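Local coordinates for hypothetical protein (Rhodococcus sp., PDB 2NS0) that is of unknown function, possibly an S-adenosylmethionine tRNA ribosyltransferase, and probably adopts a helix-turn-helix-like fold, at residues Thr2-Leu15 and Asp29-Leu42. Numbering follows the deposited sequence.
With EDO (1,2-ethanediol), chain B.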
# COMPACT_ATOMS: atom_id res chain seq x y z
N THR A 2 12.76 11.89 -0.87
CA THR A 2 13.68 10.78 -1.11
C THR A 2 13.10 9.70 -2.03
O THR A 2 13.86 8.93 -2.63
CB THR A 2 14.14 10.14 0.23
OG1 THR A 2 13.01 9.66 0.96
CG2 THR A 2 14.91 11.15 1.07
N VAL A 3 11.77 9.65 -2.12
CA VAL A 3 11.03 8.67 -2.95
C VAL A 3 9.89 9.38 -3.69
O VAL A 3 9.19 10.19 -3.11
CB VAL A 3 10.47 7.44 -2.13
CG1 VAL A 3 10.11 6.32 -3.03
CG2 VAL A 3 11.49 6.88 -1.13
N SER A 4 9.74 9.13 -4.99
CA SER A 4 8.64 9.75 -5.78
C SER A 4 7.36 8.98 -5.57
O SER A 4 7.39 7.80 -5.21
CB SER A 4 8.98 9.78 -7.27
OG SER A 4 9.03 8.45 -7.77
N ASP A 5 6.23 9.64 -5.77
CA ASP A 5 4.93 8.98 -5.80
C ASP A 5 4.92 7.76 -6.69
O ASP A 5 4.45 6.70 -6.29
CB ASP A 5 3.89 9.95 -6.34
CG ASP A 5 3.64 11.10 -5.38
OD1 ASP A 5 4.23 11.05 -4.27
OD2 ASP A 5 2.87 12.05 -5.76
N ARG A 6 5.42 7.91 -7.91
CA ARG A 6 5.54 6.82 -8.88
C ARG A 6 6.35 5.63 -8.32
O ARG A 6 5.98 4.47 -8.51
CB ARG A 6 6.20 7.34 -10.15
CG ARG A 6 6.21 6.34 -11.29
CD ARG A 6 6.34 7.04 -12.66
NE ARG A 6 7.73 7.41 -12.93
CZ ARG A 6 8.17 8.03 -14.04
NH1 ARG A 6 7.33 8.35 -15.02
NH2 ARG A 6 9.47 8.32 -14.15
N GLU A 7 7.45 5.91 -7.64
CA GLU A 7 8.26 4.85 -7.06
C GLU A 7 7.48 4.03 -6.02
O GLU A 7 7.66 2.83 -5.93
CB GLU A 7 9.47 5.44 -6.35
CG GLU A 7 10.77 5.54 -7.09
CD GLU A 7 11.83 6.07 -6.12
OE1 GLU A 7 12.33 5.25 -5.27
OE2 GLU A 7 12.09 7.30 -6.15
N LEU A 8 6.69 4.72 -5.20
CA LEU A 8 5.93 4.07 -4.16
C LEU A 8 4.83 3.23 -4.79
O LEU A 8 4.58 2.10 -4.34
CB LEU A 8 5.32 5.10 -3.21
CG LEU A 8 6.37 5.85 -2.36
CD1 LEU A 8 5.79 6.97 -1.49
CD2 LEU A 8 7.06 4.85 -1.48
N GLU A 9 4.19 3.79 -5.82
CA GLU A 9 3.18 3.05 -6.53
C GLU A 9 3.72 1.76 -7.12
O GLU A 9 3.07 0.72 -7.02
CB GLU A 9 2.46 3.94 -7.55
CG GLU A 9 1.52 4.98 -6.88
CD GLU A 9 1.14 6.13 -7.83
OE1 GLU A 9 1.14 5.90 -9.07
OE2 GLU A 9 0.87 7.26 -7.36
N GLU A 10 4.88 1.84 -7.75
CA GLU A 10 5.54 0.69 -8.41
C GLU A 10 5.95 -0.33 -7.40
O GLU A 10 5.88 -1.52 -7.65
CB GLU A 10 6.76 1.17 -9.22
CG GLU A 10 7.85 0.09 -9.49
CD GLU A 10 7.38 -1.09 -10.35
OE1 GLU A 10 6.22 -1.09 -10.79
OE2 GLU A 10 8.20 -2.03 -10.59
N CYS A 11 6.36 0.12 -6.22
CA CYS A 11 6.72 -0.79 -5.14
C CYS A 11 5.51 -1.55 -4.58
O CYS A 11 5.61 -2.75 -4.36
CB CYS A 11 7.45 -0.05 -4.02
SG CYS A 11 7.95 -1.17 -2.70
N ILE A 12 4.38 -0.86 -4.35
CA ILE A 12 3.11 -1.54 -3.99
C ILE A 12 2.79 -2.63 -5.00
O ILE A 12 2.50 -3.80 -4.62
CB ILE A 12 1.91 -0.55 -3.85
CG1 ILE A 12 2.08 0.34 -2.63
CG2 ILE A 12 0.55 -1.32 -3.69
CD1 ILE A 12 1.23 1.64 -2.66
N ARG A 13 2.86 -2.29 -6.29
CA ARG A 13 2.54 -3.28 -7.37
C ARG A 13 3.51 -4.43 -7.35
O ARG A 13 3.12 -5.57 -7.46
CB ARG A 13 2.52 -2.65 -8.77
CG ARG A 13 1.36 -1.70 -8.96
CD ARG A 13 1.33 -1.21 -10.39
NE ARG A 13 0.35 -0.16 -10.60
CZ ARG A 13 0.65 1.08 -10.97
NH1 ARG A 13 1.91 1.43 -11.13
NH2 ARG A 13 -0.31 1.97 -11.18
N ALA A 14 4.78 -4.13 -7.20
CA ALA A 14 5.82 -5.13 -7.23
C ALA A 14 5.66 -6.09 -6.07
O ALA A 14 5.82 -7.30 -6.26
CB ALA A 14 7.19 -4.47 -7.17
N LEU A 15 5.40 -5.56 -4.86
CA LEU A 15 5.25 -6.44 -3.70
C LEU A 15 3.97 -7.28 -3.82
O LEU A 15 4.01 -8.46 -3.58
CB LEU A 15 5.25 -5.68 -2.38
CG LEU A 15 6.56 -4.97 -2.01
CD1 LEU A 15 6.39 -4.10 -0.79
CD2 LEU A 15 7.68 -5.95 -1.80
N ASP A 29 5.76 -2.85 4.71
CA ASP A 29 6.40 -3.71 3.70
C ASP A 29 6.91 -2.84 2.53
O ASP A 29 8.01 -3.06 2.02
CB ASP A 29 5.42 -4.73 3.10
CG ASP A 29 5.05 -5.88 4.07
OD1 ASP A 29 5.80 -6.22 5.01
OD2 ASP A 29 3.97 -6.45 3.85
N VAL A 30 6.08 -1.89 2.08
CA VAL A 30 6.46 -0.92 1.05
C VAL A 30 7.59 0.00 1.55
O VAL A 30 8.61 0.15 0.89
CB VAL A 30 5.21 -0.05 0.61
CG1 VAL A 30 5.52 0.77 -0.69
CG2 VAL A 30 4.00 -0.91 0.40
N ALA A 31 7.40 0.67 2.69
CA ALA A 31 8.41 1.60 3.21
C ALA A 31 9.77 0.92 3.37
O ALA A 31 10.78 1.52 3.02
CB ALA A 31 7.96 2.22 4.50
N ARG A 32 9.80 -0.33 3.85
CA ARG A 32 11.04 -1.06 4.08
C ARG A 32 11.66 -1.43 2.74
O ARG A 32 12.86 -1.48 2.61
CB ARG A 32 10.85 -2.35 4.90
CG ARG A 32 10.71 -2.21 6.45
CD ARG A 32 10.62 -3.62 7.25
NE ARG A 32 10.38 -3.41 8.69
CZ ARG A 32 11.34 -3.13 9.61
NH1 ARG A 32 12.65 -3.04 9.29
NH2 ARG A 32 11.00 -2.96 10.87
N ALA A 33 10.83 -1.73 1.76
CA ALA A 33 11.38 -2.13 0.46
C ALA A 33 12.06 -0.94 -0.20
O ALA A 33 13.09 -1.11 -0.77
CB ALA A 33 10.32 -2.72 -0.46
N VAL A 34 11.48 0.27 -0.11
CA VAL A 34 12.12 1.48 -0.68
C VAL A 34 13.22 2.10 0.19
O VAL A 34 14.14 2.66 -0.36
CB VAL A 34 11.11 2.57 -1.14
CG1 VAL A 34 10.15 2.01 -2.23
CG2 VAL A 34 10.30 3.10 0.01
N ALA A 35 13.13 1.99 1.52
CA ALA A 35 14.03 2.69 2.44
C ALA A 35 14.31 1.84 3.69
O ALA A 35 13.96 2.22 4.81
CB ALA A 35 13.44 4.08 2.81
N PRO A 36 14.96 0.70 3.50
CA PRO A 36 15.17 -0.32 4.53
C PRO A 36 15.85 0.24 5.79
O PRO A 36 15.53 -0.14 6.92
CB PRO A 36 16.05 -1.35 3.82
CG PRO A 36 16.71 -0.59 2.69
CD PRO A 36 15.60 0.31 2.23
N ASP A 37 16.74 1.19 5.57
CA ASP A 37 17.54 1.78 6.59
C ASP A 37 16.76 2.88 7.33
O ASP A 37 17.23 3.38 8.36
CB ASP A 37 18.76 2.43 5.94
CG ASP A 37 19.80 1.40 5.38
OD1 ASP A 37 19.51 0.19 5.16
OD2 ASP A 37 20.95 1.84 5.12
N ASP A 38 15.60 3.30 6.80
CA ASP A 38 14.86 4.39 7.45
C ASP A 38 13.49 4.55 6.80
O ASP A 38 13.25 5.46 5.99
CB ASP A 38 15.64 5.70 7.39
CG ASP A 38 15.08 6.78 8.29
OD1 ASP A 38 14.28 6.49 9.20
OD2 ASP A 38 15.49 7.93 8.12
N TRP A 39 12.59 3.66 7.20
CA TRP A 39 11.30 3.51 6.53
C TRP A 39 10.13 4.28 7.19
O TRP A 39 9.12 4.53 6.53
CB TRP A 39 10.99 2.01 6.37
CG TRP A 39 10.98 1.26 7.66
CD1 TRP A 39 12.01 0.53 8.19
CD2 TRP A 39 9.90 1.16 8.60
NE1 TRP A 39 11.65 0.01 9.43
CE2 TRP A 39 10.35 0.37 9.69
CE3 TRP A 39 8.58 1.66 8.63
CZ2 TRP A 39 9.53 0.08 10.80
CZ3 TRP A 39 7.77 1.36 9.72
CH2 TRP A 39 8.25 0.58 10.80
N ARG A 40 10.25 4.63 8.48
CA ARG A 40 9.11 5.24 9.21
C ARG A 40 8.64 6.55 8.56
O ARG A 40 7.44 6.81 8.51
CB ARG A 40 9.37 5.45 10.72
CG ARG A 40 9.24 4.16 11.54
CD ARG A 40 9.30 4.31 13.07
NE ARG A 40 8.00 4.01 13.65
CZ ARG A 40 7.52 2.78 13.86
NH1 ARG A 40 8.24 1.70 13.59
NH2 ARG A 40 6.30 2.63 14.37
N PRO A 41 9.59 7.37 8.07
CA PRO A 41 9.12 8.59 7.42
C PRO A 41 8.30 8.35 6.13
O PRO A 41 7.61 9.26 5.65
CB PRO A 41 10.41 9.33 7.13
CG PRO A 41 11.40 8.77 8.13
CD PRO A 41 11.05 7.33 8.12
N LEU A 42 8.38 7.17 5.56
CA LEU A 42 7.58 6.87 4.36
C LEU A 42 6.15 6.39 4.63
O LEU A 42 5.42 6.17 3.69
CB LEU A 42 8.31 5.88 3.45
CG LEU A 42 9.56 6.53 2.86
CD1 LEU A 42 10.23 5.51 1.98
CD2 LEU A 42 9.19 7.72 2.04
C1 EDO B . 9.95 11.44 0.96
O1 EDO B . 11.18 11.46 1.71
C2 EDO B . 8.84 11.98 1.87
O2 EDO B . 8.85 13.41 1.82
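Val30 enters the groove of helix 5-15 as a knob among Leu8, Cys11, Ile12 and Leu15, and its two methyls divide the work. CG1, anti to the backbone N (chi1 -168°), reaches Cys11 SG at 3.7 Å, while CG2 lies against Ile12 CG1 at 3.8 Å. Cut back to an alanine, the knob would lose both methyls, which is likely to open a gap among Leu8, Cys11, Ile12 and Leu15. One turn on, Val34 repeats the theme: its CG1 meets Cys11 CB at 3.8 Å, and its CG2 faces Leu8 CD2, the two side chains crossing at about a right angle. Cys11, with SG anti to its own backbone N, also touches Ala33 CB with SG at 3.6 Å. At the far end Leu15 lays CD1 over the backbone, 3.4 Å from Asp29 O. Toward the N-terminus, Val3 carries the apolar surface beyond the helix; its CG2 packs on Leu42 CD1 at 3.6 Å. At the start of the helix, the N-cap Ser4 and Glu7 form a capping box: Glu7 N donates to Ser4 OG, and Ser4 N to Glu7 OE2, which it meets from above the carboxylate plane. Thr2 OG1 shares a 2.7 Å hydrogen bond with O1 of an ethanediol, probably from the crystallisation liquor. Behind this interface, Leu8 also leans on Pro45 and Ala49 of helix 43-55, and Ile12 on Ile79 of strand 78-81. No hydrogen bond joins the segments; van der Waals contact carries the meeting of helices 5-15 and 29-34, whose axes cross at 113°, consistent with the three-helix core of a winged helix-turn-helix fold.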